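Local atomic coordinates of putative chemotaxis protein (Desulfovibrio vulgaris str. Hildenborough, PDB entry 3H4Y), a protein that is a putative CheX-family chemotaxis phosphatase, which probably dephosphorylates the response regulator CheY, as its relatives do. Residues F13-T17 / F149-F153. Coordinates in Å, arbitrary orientation, origin at the centre of the assembly. Residue numbers count along the deposited sequence, not the author numbering.
Sequences FIAAT and FTVEF
Helix 10-25 packs on one face of the six-stranded antiparallel sheet in this alpha+beta fold of the CheC-like clan, and residues 13-17, regular helix (phi/psi near -60/-45°), meet 149-153 of the inner strand 147-155, which are extended (phi -99 to -154°, psi 128 to 157°). The short segments' axes approach to 10.4 Å with 134° between their N-to-C directions, so the helix runs obliquely, nearer antiparallel; the closest CA atoms, of Phe-13 and Val-151, are 7.8 Å apart. Strand alternation points Phe-149 (chi1 p), Val-151 (t) and Phe-153 (t) toward the helix, while one helical turn brings Phe-13 and Thr-17 to the same side. The interface is buried, 251 Å² in all, and apolar in character. Phe-13 (chi1 m) places CD1 3.8 Å from Val-151 CG1 and CE2 3.4 Å from Phe-153 CG. The Phe-13 and Phe-153 rings meet obliquely, centroids 4.6 Å apart and planes at 38°; Phe-153 CB makes a CH-pi contact 4.1 Å from the Phe-13 centroid. Thr-17 CG2 touches the ring edge of Phe-149 at CZ, 3.5 Å away. With chi1 m, Thr-17 turns its hydroxyl back along the helix, OG1 donating to Phe-13 O at 2.7 Å.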
ATOM      1  N   PHE A  13      -4.502  13.410 -12.486  1.00  9.90           N
ATOM      2  CA  PHE A  13      -4.373  11.945 -12.589  1.00 10.71           C
ATOM      3  C   PHE A  13      -4.534  11.417 -13.988  1.00 11.01           C
ATOM      4  O   PHE A  13      -3.806  10.501 -14.401  1.00 10.43           O
ATOM      5  CB  PHE A  13      -5.304  11.250 -11.579  1.00 11.72           C
ATOM      6  CG  PHE A  13      -4.776  11.321 -10.185  1.00 10.12           C
ATOM      7  CD1 PHE A  13      -3.799  10.421  -9.756  1.00 10.52           C
ATOM      8  CD2 PHE A  13      -5.172  12.340  -9.313  1.00 11.48           C
ATOM      9  CE1 PHE A  13      -3.254  10.524  -8.501  1.00 10.07           C
ATOM     10  CE2 PHE A  13      -4.625  12.433  -8.045  1.00  9.45           C
ATOM     11  CZ  PHE A  13      -3.651  11.507  -7.648  1.00 11.74           C
ATOM     12  N   ILE A  14      -5.493  11.972 -14.721  1.00 10.78           N
ATOM     13  CA  ILE A  14      -5.672  11.538 -16.103  1.00  9.79           C
ATOM     14  C   ILE A  14      -4.447  11.950 -16.924  1.00 10.58           C
ATOM     15  O   ILE A  14      -3.891  11.145 -17.658  1.00 11.25           O
ATOM     16  CB  ILE A  14      -6.981  12.103 -16.680  1.00 11.01           C
ATOM     17  CG1 ILE A  14      -8.170  11.444 -15.995  1.00 12.39           C
ATOM     18  CG2 ILE A  14      -7.034  11.893 -18.224  1.00 14.79           C
ATOM     19  CD1 ILE A  14      -9.503  12.185 -16.264  1.00 15.09           C
ATOM     20  N   ALA A  15      -4.002  13.202 -16.780  1.00  9.74           N
ATOM     21  CA  ALA A  15      -2.853  13.673 -17.506  1.00 10.07           C
ATOM     22  C   ALA A  15      -1.607  12.848 -17.199  1.00 10.02           C
ATOM     23  O   ALA A  15      -0.871  12.423 -18.118  1.00 11.98           O
ATOM     24  CB  ALA A  15      -2.594  15.173 -17.193  1.00  9.95           C
ATOM     25  N   ALA A  16      -1.371  12.609 -15.909  1.00 10.46           N
ATOM     26  CA  ALA A  16      -0.216  11.803 -15.443  1.00  9.75           C
ATOM     27  C   ALA A  16      -0.247  10.376 -15.986  1.00 10.31           C
ATOM     28  O   ALA A  16       0.751   9.859 -16.497  1.00 10.15           O
ATOM     29  CB  ALA A  16      -0.162  11.791 -13.927  1.00 10.50           C
ATOM     30  N   THR A  17      -1.410   9.761 -15.888  1.00 10.35           N
ATOM     31  CA  THR A  17      -1.597   8.383 -16.340  1.00  8.74           C
ATOM     32  C   THR A  17      -1.334   8.228 -17.840  1.00 10.75           C
ATOM     33  O   THR A  17      -0.583   7.349 -18.277  1.00 11.01           O
ATOM     34  CB  THR A  17      -2.989   7.852 -15.967  1.00  9.63           C
ATOM     35  OG1 THR A  17      -3.126   7.841 -14.551  1.00 10.82           O
ATOM     36  CG2 THR A  17      -3.188   6.417 -16.475  1.00  9.41           C
ATOM     37  N   PHE A 149      -7.457  -0.985 -16.067  1.00  9.48           N
ATOM     38  CA  PHE A 149      -6.823  -0.687 -14.788  1.00  8.11           C
ATOM     39  C   PHE A 149      -7.553   0.481 -14.146  1.00 12.00           C
ATOM     40  O   PHE A 149      -8.207   1.255 -14.850  1.00 11.16           O
ATOM     41  CB  PHE A 149      -5.325  -0.464 -14.885  1.00  9.31           C
ATOM     42  CG  PHE A 149      -4.905   0.782 -15.651  1.00 10.84           C
ATOM     43  CD1 PHE A 149      -4.680   0.741 -17.013  1.00 10.46           C
ATOM     44  CD2 PHE A 149      -4.660   1.979 -14.987  1.00  8.78           C
ATOM     45  CE1 PHE A 149      -4.262   1.850 -17.703  1.00  9.39           C
ATOM     46  CE2 PHE A 149      -4.227   3.085 -15.663  1.00 10.17           C
ATOM     47  CZ  PHE A 149      -4.014   3.020 -17.038  1.00  9.57           C
ATOM     48  N   THR A 150      -7.452   0.595 -12.822  1.00  9.39           N
ATOM     49  CA  THR A 150      -8.127   1.649 -12.079  1.00  7.57           C
ATOM     50  C   THR A 150      -7.142   2.433 -11.239  1.00  9.19           C
ATOM     51  O   THR A 150      -6.358   1.838 -10.490  1.00 10.05           O
ATOM     52  CB  THR A 150      -9.238   1.085 -11.175  1.00 12.05           C
ATOM     53  OG1 THR A 150     -10.219   0.446 -11.994  1.00 15.98           O
ATOM     54  CG2 THR A 150      -9.883   2.161 -10.344  1.00 11.95           C
ATOM     55  N   VAL A 151      -7.179   3.746 -11.391  1.00  7.89           N
ATOM     56  CA  VAL A 151      -6.388   4.666 -10.581  1.00  7.70           C
ATOM     57  C   VAL A 151      -7.270   5.240  -9.451  1.00 10.07           C
ATOM     58  O   VAL A 151      -8.407   5.666  -9.695  1.00  9.37           O
ATOM     59  CB  VAL A 151      -5.795   5.832 -11.423  1.00  7.71           C
ATOM     60  CG1 VAL A 151      -5.063   6.882 -10.505  1.00  8.42           C
ATOM     61  CG2 VAL A 151      -4.867   5.289 -12.519  1.00  8.55           C
ATOM     62  N   GLU A 152      -6.766   5.186  -8.208  1.00  8.46           N
ATOM     63  CA  GLU A 152      -7.488   5.751  -7.066  1.00  8.44           C
ATOM     64  C   GLU A 152      -6.634   6.787  -6.342  1.00  9.14           C
ATOM     65  O   GLU A 152      -5.420   6.741  -6.387  1.00  9.02           O
ATOM     66  CB  GLU A 152      -7.927   4.668  -6.067  1.00  8.79           C
ATOM     67  CG  GLU A 152      -8.904   3.684  -6.577  1.00  9.93           C
ATOM     68  CD  GLU A 152      -9.509   2.908  -5.421  1.00 11.82           C
ATOM     69  OE1 GLU A 152      -8.748   2.512  -4.499  1.00 12.15           O
ATOM     70  OE2 GLU A 152     -10.742   2.686  -5.412  1.00 14.51           O
ATOM     71  N   PHE A 153      -7.311   7.698  -5.650  1.00  9.55           N
ATOM     72  CA  PHE A 153      -6.685   8.807  -4.922  1.00  8.46           C
ATOM     73  C   PHE A 153      -7.626   9.175  -3.802  1.00  9.98           C
ATOM     74  O   PHE A 153      -8.842   9.260  -4.011  1.00  9.97           O
ATOM     75  CB  PHE A 153      -6.574  10.029  -5.877  1.00  9.52           C
ATOM     76  CG  PHE A 153      -6.208  11.363  -5.233  1.00  9.40           C
ATOM     77  CD1 PHE A 153      -5.044  11.553  -4.490  1.00 10.99           C
ATOM     78  CD2 PHE A 153      -7.005  12.466  -5.494  1.00  9.88           C
ATOM     79  CE1 PHE A 153      -4.713  12.795  -3.981  1.00 11.73           C
ATOM     80  CE2 PHE A 153      -6.690  13.710  -4.998  1.00 13.91           C
ATOM     81  CZ  PHE A 153      -5.537  13.870  -4.238  1.00 12.56           C
TER